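Local atomic coordinates of esterase D (Cellvibrio japonicus, PDB entry 2W87), a protein that binds glucuronic acid with a bound calcium ion in a family 35 carbohydrate-binding module and probably takes part in breaking down plant cell-wall xylan. Residues V42-A47 against N107-L112; G69-N74 against I99-V104; L4-A9 against T26-A31; F30-N35 against L120-S125. All blocks are in the same frame, centred on the assembly; numbering follows the deposited sequence.

Contact 1 of 4, residues V42-A47 against N107-L112; sequences VWAIDA and NNIVQL
Trp-43 and Val-110 face each other as a hydrogen-bonded antiparallel pair at the middle of two neighbouring strands of a beta-sandwich, the fold of this carbohydrate-binding module. Their backbones are joined twice: Trp-43 N donates to Val-110 O over 2.9 Å, nearly straight at 168°, and Val-110 N returns to Trp-43 O over 2.8 Å. Ile-45 and Asn-108 repeat the scheme two residues on, with the pair Ala-44 and Ile-109 between them.

Alternation sends Trp-43, Ile-45, Asn-108 and Val-110 to one face, where the tryptophan and isoleucine also meet strand 122-129 of the opposite sheet. CG of Trp-43 stands beside its own backbone N (chi1 -55°), and the six-membered part of the indole reaches over toward the partner strand. Its CE3 lies 4.1 Å from Val-110 CG1, while its CZ3 has Leu-112 CB at the ring edge, 3.9 Å away. The second methyl of Val-110 serves the other neighbour, with CG2 meeting Ile-45 CD1 at 3.7 Å. Each branch of the valine thus touches a different large side chain. The indole also meets the ring of Phe-11, the planes nearly perpendicular.

On the reverse face Val-42 crosses Ile-109, with Val-42 CG1 and Ile-109 CG2 pressed to 3.5 Å, closer than ordinary van der Waals contact. The same face carries Asp-46 and Asn-107 at the solvent-facing end, where one water donates to both Asp-46 OD1 and Asn-107 OD1, the latter also accepting from Asn-137 N.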
loop_
_atom_site.group_PDB
_atom_site.type_symbol
_atom_site.label_atom_id
_atom_site.label_comp_id
_atom_site.label_asym_id
_atom_site.label_seq_id
_atom_site.Cartn_x
_atom_site.Cartn_y
_atom_site.Cartn_z
ATOM N N VAL A 42 4.438 4.433 0.143
ATOM C CA VAL A 42 3.718 5.544 0.774
ATOM C C VAL A 42 2.747 6.214 -0.202
ATOM O O VAL A 42 3.105 6.511 -1.356
ATOM C CB VAL A 42 4.678 6.618 1.366
ATOM C CG1 VAL A 42 3.911 7.698 2.129
ATOM C CG2 VAL A 42 5.735 5.985 2.262
ATOM N N TRP A 43 1.519 6.417 0.284
ATOM C CA TRP A 43 0.458 7.119 -0.424
ATOM C C TRP A 43 -0.051 8.258 0.421
ATOM O O TRP A 43 0.174 8.313 1.630
ATOM C CB TRP A 43 -0.737 6.202 -0.705
ATOM C CG TRP A 43 -0.424 4.942 -1.444
ATOM C CD1 TRP A 43 -0.425 4.773 -2.766
ATOM C CD2 TRP A 43 -0.082 3.679 -0.864
ATOM N NE1 TRP A 43 -0.090 3.474 -3.087
ATOM C CE2 TRP A 43 0.113 2.776 -1.927
ATOM C CE3 TRP A 43 0.065 3.224 0.447
ATOM C CZ2 TRP A 43 0.440 1.449 -1.719
ATOM C CZ3 TRP A 43 0.383 1.893 0.648
ATOM C CH2 TRP A 43 0.581 1.031 -0.421
ATOM N N ALA A 44 -0.814 9.139 -0.212
ATOM C CA ALA A 44 -1.428 10.264 0.489
ATOM C C ALA A 44 -2.877 10.394 0.041
ATOM O O ALA A 44 -3.156 10.454 -1.157
ATOM C CB ALA A 44 -0.701 11.547 0.209
ATOM N N ILE A 45 -3.780 10.471 1.013
ATOM C CA ILE A 45 -5.218 10.548 0.745
ATOM C C ILE A 45 -5.794 11.744 1.480
ATOM O O ILE A 45 -5.546 11.903 2.665
ATOM C CB ILE A 45 -5.928 9.294 1.288
ATOM C CG1 ILE A 45 -5.320 8.006 0.691
ATOM C CG2 ILE A 45 -7.387 9.364 0.989
ATOM C CD1 ILE A 45 -5.492 6.802 1.648
ATOM N N ASP A 46 -6.559 12.581 0.775
ATOM C CA ASP A 46 -7.271 13.671 1.404
ATOM C C ASP A 46 -8.703 13.203 1.624
ATOM O O ASP A 46 -9.330 12.712 0.693
ATOM C CB ASP A 46 -7.250 14.925 0.538
ATOM C CG ASP A 46 -7.963 16.092 1.212
ATOM O OD1 ASP A 46 -7.279 16.855 1.940
ATOM O OD2 ASP A 46 -9.208 16.202 1.058
ATOM N N ALA A 47 -9.196 13.343 2.850
ATOM C CA ALA A 47 -10.552 12.929 3.217
ATOM C C ALA A 47 -11.339 14.156 3.644
ATOM O O ALA A 47 -10.869 14.931 4.456
ATOM C CB ALA A 47 -10.507 11.895 4.356
ATOM N N ASN A 107 -5.430 15.553 5.401
ATOM C CA ASN A 107 -4.387 14.745 4.769
ATOM C C ASN A 107 -4.067 13.532 5.594
ATOM O O ASN A 107 -3.924 13.634 6.814
ATOM C CB ASN A 107 -3.109 15.553 4.598
ATOM C CG ASN A 107 -2.280 15.076 3.437
ATOM O OD1 ASN A 107 -2.798 14.929 2.326
ATOM N ND2 ASN A 107 -0.976 14.832 3.677
ATOM N N ASN A 108 -3.951 12.395 4.911
ATOM C CA ASN A 108 -3.585 11.126 5.524
ATOM C C ASN A 108 -2.462 10.524 4.700
ATOM O O ASN A 108 -2.708 10.065 3.569
ATOM C CB ASN A 108 -4.776 10.173 5.467
ATOM C CG ASN A 108 -5.928 10.623 6.324
ATOM O OD1 ASN A 108 -6.087 10.147 7.457
ATOM N ND2 ASN A 108 -6.779 11.510 5.773
ATOM N N ILE A 109 -1.234 10.568 5.234
ATOM C CA ILE A 109 -0.096 9.922 4.613
ATOM C C ILE A 109 -0.073 8.491 5.146
ATOM O O ILE A 109 0.061 8.254 6.341
ATOM C CB ILE A 109 1.231 10.690 4.874
ATOM C CG1 ILE A 109 1.140 12.098 4.263
ATOM C CG2 ILE A 109 2.399 9.959 4.282
ATOM C CD1 ILE A 109 2.296 13.013 4.634
ATOM N N VAL A 110 -0.286 7.556 4.242
ATOM C CA VAL A 110 -0.381 6.149 4.565
ATOM C C VAL A 110 0.935 5.450 4.186
ATOM O O VAL A 110 1.308 5.422 3.020
ATOM C CB VAL A 110 -1.554 5.529 3.811
ATOM C CG1 VAL A 110 -1.598 4.015 4.055
ATOM C CG2 VAL A 110 -2.864 6.214 4.209
ATOM N N GLN A 111 1.652 4.941 5.176
ATOM C CA GLN A 111 2.918 4.257 4.953
ATOM C C GLN A 111 2.773 2.783 5.296
ATOM O O GLN A 111 2.487 2.432 6.447
ATOM C CB GLN A 111 4.045 4.901 5.772
ATOM C CG GLN A 111 5.373 4.187 5.668
ATOM C CD GLN A 111 6.582 5.009 6.155
ATOM O OE1 GLN A 111 6.542 6.232 6.213
ATOM N NE2 GLN A 111 7.665 4.315 6.510
ATOM N N LEU A 112 2.973 1.935 4.291
ATOM C CA LEU A 112 3.001 0.501 4.476
ATOM C C LEU A 112 4.476 0.069 4.471
ATOM O O LEU A 112 5.164 0.236 3.475
ATOM C CB LEU A 112 2.215 -0.177 3.373
ATOM C CG LEU A 112 2.250 -1.703 3.341
ATOM C CD1 LEU A 112 1.457 -2.236 4.508
ATOM C CD2 LEU A 112 1.733 -2.256 1.991
HETATM O O HOH W 1 -4.642 16.935 1.421
#

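Contact 2 of 4, residues G69-N74 against I99-V104; sequences GSLVIN and IDVDLV
Ile-73 reaches across the interior of the beta-sandwich to Val-101, Asp-102 and Leu-103, and a single methyl does the touching. Strands 69-73 and 95-103 belong to opposite sheets. Their segments run nearly alike, 20° apart in direction, with axes 9.0 Å apart at closest, too far for backbone pairing, so side chains of 69-74 span the distance.

With CG1 beside the backbone N and the chain extended beyond it (chi2 -178°), Ile-73 carries CD1 across to the facing strand. There CD1 stands 3.5 Å from Asp-102 O and 3.7 Å from Leu-103 CD2, the Ile-73 and Leu-103 side chains crossing at about a right angle; Val-101 CB follows at 4.2 Å. Leu-71 adds a looser touch through CD2, 4.5 Å from Val-101 CG1.

Further out, Leu-55 of strand 51-60 packs against Leu-71 and Val-101, and Tyr-81 touches Val-101, its OH accepting the N-H of Asp-102. Beyond Ile-73, Asn-74 ND2 lies 3.9 Å from Val-104 CG2. That amide is fixed by its other bonds: ND2 bonds to Asn-78 OD1 and Asn-107 O, and OD1 accepts from Ile-109 N. Next to it, Asn-108 OD1 accepts the backbone N-H of Val-104.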
loop_
_atom_site.group_PDB
_atom_site.type_symbol
_atom_site.label_atom_id
_atom_site.label_comp_id
_atom_site.label_asym_id
_atom_site.label_seq_id
_atom_site.Cartn_x
_atom_site.Cartn_y
_atom_site.Cartn_z
ATOM N N GLY A 69 3.046 -6.379 6.614
ATOM C CA GLY A 69 3.353 -4.970 6.698
ATOM C C GLY A 69 2.720 -4.291 7.907
ATOM O O GLY A 69 1.719 -4.747 8.478
ATOM N N SER A 70 3.364 -3.220 8.314
ATOM C CA SER A 70 2.809 -2.297 9.276
ATOM C C SER A 70 2.232 -1.153 8.455
ATOM O O SER A 70 2.870 -0.680 7.542
ATOM C CB SER A 70 3.908 -1.787 10.202
ATOM O OG SER A 70 3.484 -0.635 10.879
ATOM N N LEU A 71 1.021 -0.731 8.759
ATOM C CA LEU A 71 0.421 0.361 8.007
ATOM C C LEU A 71 0.126 1.469 8.997
ATOM O O LEU A 71 -0.631 1.254 9.942
ATOM C CB LEU A 71 -0.859 -0.088 7.295
ATOM C CG LEU A 71 -1.426 1.020 6.377
ATOM C CD1 LEU A 71 -2.055 0.466 5.134
ATOM C CD2 LEU A 71 -2.388 1.922 7.096
ATOM N N VAL A 72 0.728 2.641 8.793
ATOM C CA VAL A 72 0.560 3.757 9.734
ATOM C C VAL A 72 0.009 4.967 8.997
ATOM O O VAL A 72 0.278 5.170 7.815
ATOM C CB VAL A 72 1.864 4.128 10.511
ATOM C CG1 VAL A 72 2.392 2.908 11.268
ATOM C CG2 VAL A 72 2.956 4.708 9.575
ATOM N N ILE A 73 -0.792 5.755 9.703
ATOM C CA ILE A 73 -1.358 6.966 9.142
ATOM C C ILE A 73 -0.678 8.148 9.819
ATOM O O ILE A 73 -0.623 8.230 11.054
ATOM C CB ILE A 73 -2.857 7.005 9.337
ATOM C CG1 ILE A 73 -3.497 5.791 8.664
ATOM C CG2 ILE A 73 -3.440 8.272 8.785
ATOM C CD1 ILE A 73 -5.007 5.771 8.774
ATOM N N ASN A 74 -0.140 9.049 9.019
ATOM C CA ASN A 74 0.561 10.218 9.525
ATOM C C ASN A 74 1.673 9.889 10.532
ATOM O O ASN A 74 1.792 10.498 11.585
ATOM C CB ASN A 74 -0.456 11.211 10.063
ATOM C CG ASN A 74 -1.280 11.830 8.957
ATOM O OD1 ASN A 74 -0.854 11.884 7.783
ATOM N ND2 ASN A 74 -2.455 12.317 9.315
ATOM N N ILE A 99 -8.016 -3.989 4.749
ATOM C CA ILE A 99 -8.047 -3.535 6.123
ATOM C C ILE A 99 -8.952 -2.300 6.219
ATOM O O ILE A 99 -8.957 -1.454 5.311
ATOM C CB ILE A 99 -6.627 -3.236 6.632
ATOM C CG1 ILE A 99 -6.644 -2.869 8.114
ATOM C CG2 ILE A 99 -5.961 -2.151 5.813
ATOM C CD1 ILE A 99 -5.406 -3.250 8.817
ATOM N N ASP A 100 -9.756 -2.240 7.272
ATOM C CA ASP A 100 -10.509 -1.034 7.553
ATOM C C ASP A 100 -9.666 -0.113 8.436
ATOM O O ASP A 100 -9.009 -0.548 9.371
ATOM C CB ASP A 100 -11.840 -1.350 8.217
ATOM C CG ASP A 100 -12.903 -1.831 7.222
ATOM O OD1 ASP A 100 -12.636 -1.942 6.014
ATOM O OD2 ASP A 100 -14.037 -2.079 7.659
ATOM N N VAL A 101 -9.683 1.177 8.124
ATOM C CA VAL A 101 -8.862 2.125 8.848
ATOM C C VAL A 101 -9.673 3.382 9.039
ATOM O O VAL A 101 -10.580 3.650 8.265
ATOM C CB VAL A 101 -7.582 2.530 8.094
ATOM C CG1 VAL A 101 -6.750 1.312 7.740
ATOM C CG2 VAL A 101 -7.910 3.348 6.839
ATOM N N ASP A 102 -9.322 4.146 10.066
ATOM C CA ASP A 102 -9.994 5.407 10.325
ATOM C C ASP A 102 -9.100 6.510 9.814
ATOM O O ASP A 102 -8.017 6.748 10.359
ATOM C CB ASP A 102 -10.281 5.564 11.810
ATOM C CG ASP A 102 -11.602 4.923 12.203
ATOM O OD1 ASP A 102 -12.663 5.469 11.813
ATOM O OD2 ASP A 102 -11.590 3.873 12.881
ATOM N N LEU A 103 -9.546 7.164 8.757
ATOM C CA LEU A 103 -8.850 8.323 8.227
ATOM C C LEU A 103 -9.286 9.572 8.977
ATOM O O LEU A 103 -10.431 9.673 9.439
ATOM C CB LEU A 103 -9.107 8.496 6.731
ATOM C CG LEU A 103 -8.655 7.404 5.751
ATOM C CD1 LEU A 103 -8.751 7.912 4.310
ATOM C CD2 LEU A 103 -7.264 6.920 6.015
ATOM N N VAL A 104 -8.360 10.513 9.118
ATOM C CA VAL A 104 -8.667 11.813 9.709
ATOM C C VAL A 104 -9.147 12.770 8.618
ATOM O O VAL A 104 -8.804 12.626 7.436
ATOM C CB VAL A 104 -7.453 12.435 10.442
ATOM C CG1 VAL A 104 -6.939 11.490 11.532
ATOM C CG2 VAL A 104 -6.343 12.777 9.475
#

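Contact 3 of 4, residues L4-A9 against T26-A31; sequences LQEAQA and TGSGFA. With CA (calcium ion), chain D.
Glu-6 grips a calcium ion with both carboxylate oxygens while one of them also takes a hydrogen bond from the backbone of Gly-29, an arrangement that fastens two turns of the beta-sandwich to each other through the metal. Glu-6 OE1 and OE2 each lie 2.5 Å from the calcium ion, a bidentate grip. Gly-29 N donates to Glu-6 OE2 over 2.9 Å and comes from well above the carboxylate plane, 59° out of it.

The loop 26-29 contributes backbone oxygens. A type II' turn from Thr-26 to Gly-29 folds its two end carbonyls toward the ion, with Thr-26 O and Gly-29 O both 2.4 Å from calcium. Gln-5, which begins the facing type II turn, adds its side-chain amide, and Asp-124 completes the shell with its backbone O and OD1. Shared binding also explains why Glu-6 OE2 and Gly-29 O, two oxygens that would repel, sit only 3.0 Å apart; the ion probably offsets that repulsion.

Glu-6 reaches the ion by a bent side chain. Its CG lies between backbone N and carbonyl carbon (chi1 64°), and a bend at chi2 (-72°) brings CD round toward the ion. Gly-27, at positive phi, passes close beside the carboxylate without a side chain to interfere. Phe-30, whose side chain leaves the backbone away from Gln-5 and Glu-6, brings its ring near the bound glucuronic acid. Toward solvent, the join is finished by water: one molecule donates to Glu-6 O at 2.8 Å and accepts from Ser-28 N at 3.1 Å.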
loop_
_atom_site.group_PDB
_atom_site.type_symbol
_atom_site.label_atom_id
_atom_site.label_comp_id
_atom_site.label_asym_id
_atom_site.label_seq_id
_atom_site.Cartn_x
_atom_site.Cartn_y
_atom_site.Cartn_z
ATOM N N LEU A 4 -5.292 4.185 -6.381
ATOM C CA LEU A 4 -3.986 4.830 -6.431
ATOM C C LEU A 4 -2.964 3.885 -7.024
ATOM O O LEU A 4 -2.700 2.788 -6.505
ATOM C CB LEU A 4 -3.542 5.313 -5.034
ATOM C CG LEU A 4 -4.542 6.239 -4.345
ATOM C CD1 LEU A 4 -4.097 6.516 -2.931
ATOM C CD2 LEU A 4 -4.698 7.545 -5.151
ATOM N N GLN A 5 -2.409 4.343 -8.134
ATOM C CA GLN A 5 -1.347 3.670 -8.868
ATOM C C GLN A 5 -0.036 4.462 -8.732
ATOM O O GLN A 5 -0.045 5.673 -8.570
ATOM C CB GLN A 5 -1.688 3.577 -10.361
ATOM C CG GLN A 5 -2.952 2.801 -10.691
ATOM C CD GLN A 5 -2.787 1.302 -10.609
ATOM O OE1 GLN A 5 -1.713 0.809 -10.301
ATOM N NE2 GLN A 5 -3.859 0.561 -10.927
ATOM N N GLU A 6 1.090 3.749 -8.817
ATOM C CA GLU A 6 2.371 4.356 -9.101
ATOM C C GLU A 6 2.250 5.365 -10.236
ATOM O O GLU A 6 1.431 5.187 -11.157
ATOM C CB GLU A 6 3.390 3.283 -9.479
ATOM C CG GLU A 6 3.069 2.514 -10.776
ATOM C CD GLU A 6 1.888 1.531 -10.666
ATOM O OE1 GLU A 6 1.641 1.036 -9.542
ATOM O OE2 GLU A 6 1.203 1.222 -11.694
ATOM N N ALA A 7 3.048 6.426 -10.157
ATOM C CA ALA A 7 3.151 7.396 -11.235
ATOM C C ALA A 7 1.873 8.189 -11.423
ATOM O O ALA A 7 1.646 8.722 -12.517
ATOM C CB ALA A 7 3.504 6.703 -12.507
ATOM N N GLN A 8 1.044 8.269 -10.381
ATOM C CA GLN A 8 -0.189 9.066 -10.405
ATOM C C GLN A 8 -0.342 9.827 -9.075
ATOM O O GLN A 8 0.304 9.499 -8.072
ATOM C CB GLN A 8 -1.409 8.169 -10.706
ATOM C CG GLN A 8 -1.284 7.322 -11.997
ATOM C CD GLN A 8 -1.284 8.140 -13.308
ATOM O OE1 GLN A 8 -1.879 9.218 -13.388
ATOM N NE2 GLN A 8 -0.630 7.598 -14.351
ATOM N N ALA A 9 -1.166 10.869 -9.064
ATOM C CA ALA A 9 -1.373 11.671 -7.870
ATOM C C ALA A 9 -1.817 10.786 -6.733
ATOM O O ALA A 9 -2.689 9.922 -6.908
ATOM C CB ALA A 9 -2.421 12.807 -8.120
ATOM N N THR A 26 -1.636 -3.567 -12.737
ATOM C CA THR A 26 -2.499 -2.596 -13.370
ATOM C C THR A 26 -1.756 -1.254 -13.318
ATOM O O THR A 26 -0.780 -1.122 -12.597
ATOM C CB THR A 26 -3.883 -2.535 -12.698
ATOM O OG1 THR A 26 -3.763 -2.260 -11.304
ATOM C CG2 THR A 26 -4.622 -3.862 -12.871
ATOM N N GLY A 27 -2.168 -0.271 -14.111
ATOM C CA GLY A 27 -1.360 0.937 -14.237
ATOM C C GLY A 27 -0.054 0.658 -14.955
ATOM O O GLY A 27 0.022 -0.273 -15.742
ATOM N N SER A 28 0.981 1.461 -14.701
ATOM C CA SER A 28 2.233 1.312 -15.404
ATOM C C SER A 28 3.204 0.321 -14.735
ATOM O O SER A 28 4.288 0.036 -15.266
ATOM C CB SER A 28 2.904 2.668 -15.590
ATOM O OG SER A 28 3.083 3.316 -14.338
ATOM N N GLY A 29 2.823 -0.229 -13.583
ATOM C CA GLY A 29 3.695 -1.188 -12.910
ATOM C C GLY A 29 3.280 -1.516 -11.480
ATOM O O GLY A 29 2.099 -1.564 -11.152
ATOM N N PHE A 30 4.283 -1.739 -10.647
ATOM C CA PHE A 30 4.079 -2.073 -9.248
ATOM C C PHE A 30 5.273 -1.592 -8.447
ATOM O O PHE A 30 6.358 -1.394 -8.993
ATOM C CB PHE A 30 3.885 -3.576 -9.080
ATOM C CG PHE A 30 4.962 -4.421 -9.715
ATOM C CD1 PHE A 30 6.141 -4.696 -9.049
ATOM C CD2 PHE A 30 4.783 -4.956 -10.981
ATOM C CE1 PHE A 30 7.112 -5.480 -9.628
ATOM C CE2 PHE A 30 5.742 -5.745 -11.560
ATOM C CZ PHE A 30 6.910 -6.012 -10.889
ATOM N N ALA A 31 5.056 -1.328 -7.170
ATOM C CA ALA A 31 6.135 -0.885 -6.291
ATOM C C ALA A 31 6.862 -2.126 -5.763
ATOM O O ALA A 31 6.248 -3.039 -5.181
ATOM C CB ALA A 31 5.573 -0.050 -5.133
HETATM CA CA CA D . 0.027 -0.610 -10.448
HETATM O O HOH W 2 0.184 4.104 -13.370
HETATM O O HOH W 3 1.368 5.718 -15.258
#

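Contact 4 of 4, residues F30-N35 against L120-S125; sequences FANTNN and LPNIDS. With CA (calcium ion), chain C; CA (calcium ion), chain D; GCU (alpha-D-glucopyranuronic acid), chain E.
Thr-33 OG1 is gripped from two directions: it accepts the backbone N-H of Leu-120 over 2.8 Å and donates to a water 2.9 Å from OG1. That water also donates to Leu-120 O and is a ligand of a calcium ion, so the hydroxyl is a second-shell support of the metal. Its chi1 of 57° sets OG1 between the backbone N and the carbonyl carbon, leaving CG2 to pack against Leu-120 CB and CD1.

The calcium ion lies between protein and sugar in the glucuronic acid pocket. Asn-32, its ND2 hydrogen-bonded to Asp-19 OD2, turns OD1 to the ion at 2.3 Å, joined by Thr-33 O, Asn-35 and three waters, while the glucuronic acid offers its carboxylate O6A at 2.4 Å and its hydroxyl O4 at 2.7 Å from calcium. Ligand recognition therefore runs partly through the metal; His-22 and Arg-67 bind the sugar directly. Asn-122 lies alongside Asn-32 with its amide close to O3 and O4 of the sugar. Phe-30 packs obliquely against that amide, CD1 3.6 Å from Asn-122 CB and the planes 27° apart.

Next to the pocket Ala-31 and Ile-123 form an antiparallel hydrogen-bonded pair, Ala-31 N to Ile-123 O at 2.8 Å with a return bond. One residue on, Asp-124 binds the other calcium ion through O and OD1, its OD2 forming a salt bridge to Arg-58. The paired segments sit between strand 16-19, bonded to 30-33, and strand 51-60, bonded to 122-129, with Val-41 of strand 40-47 packed against Ala-31, Thr-33 and Leu-120.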
loop_
_atom_site.group_PDB
_atom_site.type_symbol
_atom_site.label_atom_id
_atom_site.label_comp_id
_atom_site.label_asym_id
_atom_site.label_seq_id
_atom_site.Cartn_x
_atom_site.Cartn_y
_atom_site.Cartn_z
ATOM N N PHE A 30 4.283 -1.739 -10.647
ATOM C CA PHE A 30 4.079 -2.073 -9.248
ATOM C C PHE A 30 5.273 -1.592 -8.447
ATOM O O PHE A 30 6.358 -1.394 -8.993
ATOM C CB PHE A 30 3.885 -3.576 -9.080
ATOM C CG PHE A 30 4.962 -4.421 -9.715
ATOM C CD1 PHE A 30 6.141 -4.696 -9.049
ATOM C CD2 PHE A 30 4.783 -4.956 -10.981
ATOM C CE1 PHE A 30 7.112 -5.480 -9.628
ATOM C CE2 PHE A 30 5.742 -5.745 -11.560
ATOM C CZ PHE A 30 6.910 -6.012 -10.889
ATOM N N ALA A 31 5.056 -1.328 -7.170
ATOM C CA ALA A 31 6.135 -0.885 -6.291
ATOM C C ALA A 31 6.862 -2.126 -5.763
ATOM O O ALA A 31 6.248 -3.039 -5.181
ATOM C CB ALA A 31 5.573 -0.050 -5.133
ATOM N N ASN A 32 8.181 -2.135 -5.935
ATOM C CA ASN A 32 9.040 -3.216 -5.475
ATOM C C ASN A 32 9.993 -2.703 -4.392
ATOM O O ASN A 32 10.971 -2.026 -4.696
ATOM C CB ASN A 32 9.851 -3.742 -6.658
ATOM C CG ASN A 32 10.875 -4.785 -6.262
ATOM O OD1 ASN A 32 10.963 -5.184 -5.090
ATOM N ND2 ASN A 32 11.659 -5.245 -7.254
ATOM N N THR A 33 9.695 -2.984 -3.133
ATOM C CA THR A 33 10.557 -2.519 -2.038
ATOM C C THR A 33 11.912 -3.219 -2.040
ATOM O O THR A 33 12.020 -4.395 -2.409
ATOM C CB THR A 33 9.940 -2.759 -0.636
ATOM O OG1 THR A 33 9.635 -4.152 -0.460
ATOM C CG2 THR A 33 8.694 -1.907 -0.446
ATOM N N ASN A 34 12.927 -2.472 -1.624
ATOM C CA ASN A 34 14.147 -3.045 -1.109
ATOM C C ASN A 34 13.821 -4.219 -0.205
ATOM O O ASN A 34 12.824 -4.187 0.504
ATOM C CB ASN A 34 14.872 -2.018 -0.230
ATOM C CG ASN A 34 15.408 -0.824 -1.015
ATOM O OD1 ASN A 34 15.731 -0.953 -2.193
ATOM N ND2 ASN A 34 15.527 0.343 -0.346
ATOM N N ASN A 35 14.679 -5.235 -0.198
ATOM C CA ASN A 35 14.516 -6.371 0.694
ATOM C C ASN A 35 15.178 -6.069 2.036
ATOM O O ASN A 35 16.303 -6.508 2.318
ATOM C CB ASN A 35 15.064 -7.626 0.013
ATOM C CG ASN A 35 14.535 -7.778 -1.414
ATOM O OD1 ASN A 35 13.390 -7.409 -1.705
ATOM N ND2 ASN A 35 15.379 -8.255 -2.312
ATOM N N LEU A 120 8.588 -5.873 1.543
ATOM C CA LEU A 120 7.197 -6.146 1.229
ATOM C C LEU A 120 7.039 -7.074 0.035
ATOM O O LEU A 120 7.981 -7.327 -0.697
ATOM C CB LEU A 120 6.466 -4.828 0.928
ATOM C CG LEU A 120 6.222 -3.897 2.111
ATOM C CD1 LEU A 120 5.597 -2.562 1.584
ATOM C CD2 LEU A 120 5.311 -4.545 3.139
ATOM N N PRO A 121 5.811 -7.570 -0.178
ATOM C CA PRO A 121 5.549 -8.119 -1.491
ATOM C C PRO A 121 5.609 -6.984 -2.517
ATOM O O PRO A 121 5.776 -5.811 -2.135
ATOM C CB PRO A 121 4.115 -8.628 -1.380
ATOM C CG PRO A 121 3.739 -8.553 0.013
ATOM C CD PRO A 121 4.612 -7.539 0.665
ATOM N N ASN A 122 5.492 -7.316 -3.796
ATOM C CA ASN A 122 5.324 -6.285 -4.813
ATOM C C ASN A 122 3.907 -5.736 -4.704
ATOM O O ASN A 122 2.953 -6.512 -4.606
ATOM C CB ASN A 122 5.576 -6.881 -6.196
ATOM C CG ASN A 122 7.049 -7.203 -6.447
ATOM O OD1 ASN A 122 7.951 -6.639 -5.805
ATOM N ND2 ASN A 122 7.301 -8.071 -7.415
ATOM N N ILE A 123 3.758 -4.412 -4.712
ATOM C CA ILE A 123 2.460 -3.769 -4.457
ATOM C C ILE A 123 1.948 -3.112 -5.723
ATOM O O ILE A 123 2.538 -2.165 -6.237
ATOM C CB ILE A 123 2.555 -2.693 -3.342
ATOM C CG1 ILE A 123 3.203 -3.283 -2.074
ATOM C CG2 ILE A 123 1.204 -2.006 -3.129
ATOM C CD1 ILE A 123 2.453 -4.424 -1.428
ATOM N N ASP A 124 0.822 -3.597 -6.215
ATOM C CA ASP A 124 0.283 -3.081 -7.479
ATOM C C ASP A 124 -0.451 -1.774 -7.321
ATOM O O ASP A 124 -0.280 -0.850 -8.124
ATOM C CB ASP A 124 -0.673 -4.103 -8.082
ATOM C CG ASP A 124 -1.291 -3.644 -9.376
ATOM O OD1 ASP A 124 -0.641 -2.899 -10.137
ATOM O OD2 ASP A 124 -2.421 -4.082 -9.670
ATOM N N SER A 125 -1.295 -1.719 -6.303
ATOM C CA SER A 125 -2.176 -0.589 -6.103
ATOM C C SER A 125 -2.777 -0.556 -4.708
ATOM O O SER A 125 -2.834 -1.578 -4.019
ATOM C CB SER A 125 -3.301 -0.683 -7.099
ATOM O OG SER A 125 -4.084 -1.856 -6.915
HETATM CA CA CA C . 11.476 -6.559 -3.268
HETATM CA CA CA D . 0.027 -0.610 -10.448
HETATM C C1 GCU E . 12.661 -11.046 -7.239
HETATM C C2 GCU E . 11.431 -10.522 -7.980
HETATM C C3 GCU E . 11.116 -9.111 -7.492
HETATM C C4 GCU E . 10.814 -9.182 -6.009
HETATM C C5 GCU E . 12.030 -9.796 -5.297
HETATM C C6 GCU E . 11.803 -9.965 -3.801
HETATM O O1 GCU E . 13.725 -10.139 -7.528
HETATM O O2 GCU E . 11.698 -10.482 -9.371
HETATM O O3 GCU E . 10.000 -8.558 -8.191
HETATM O O4 GCU E . 10.567 -7.869 -5.444
HETATM O O5 GCU E . 12.306 -11.091 -5.829
HETATM O O6A GCU E . 11.363 -8.974 -3.200
HETATM O O6B GCU E . 12.073 -11.062 -3.256
HETATM O O HOH W 4 6.941 -3.615 -2.451
HETATM O O HOH W 5 10.698 -6.831 -0.941
HETATM O O HOH W 6 9.018 -6.295 -3.168
HETATM O O HOH W 7 13.670 -6.473 -4.314
#

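From the N terminus, contact 3 closes first, bringing the turn after strand 2-5 to the loop before strand 30-33. Contact 4 opens where contact 3 ends, sharing Phe-30 and Ala-31, and encloses most of the remaining chain before closing at 120-125. Within that long loop lies contact 1, and within contact 1 lies contact 2, three nested closures that do not cross. Contact 1 joins neighbouring strands of one sheet, and contact 2 spans to the opposite sheet. Asp-124 ties contact 4 to the calcium of contact 3, Ile-123 packs against Trp-43 and Leu-112 of contact 1, and strands 69-73 and 106-114 pair between contacts 1 and 2.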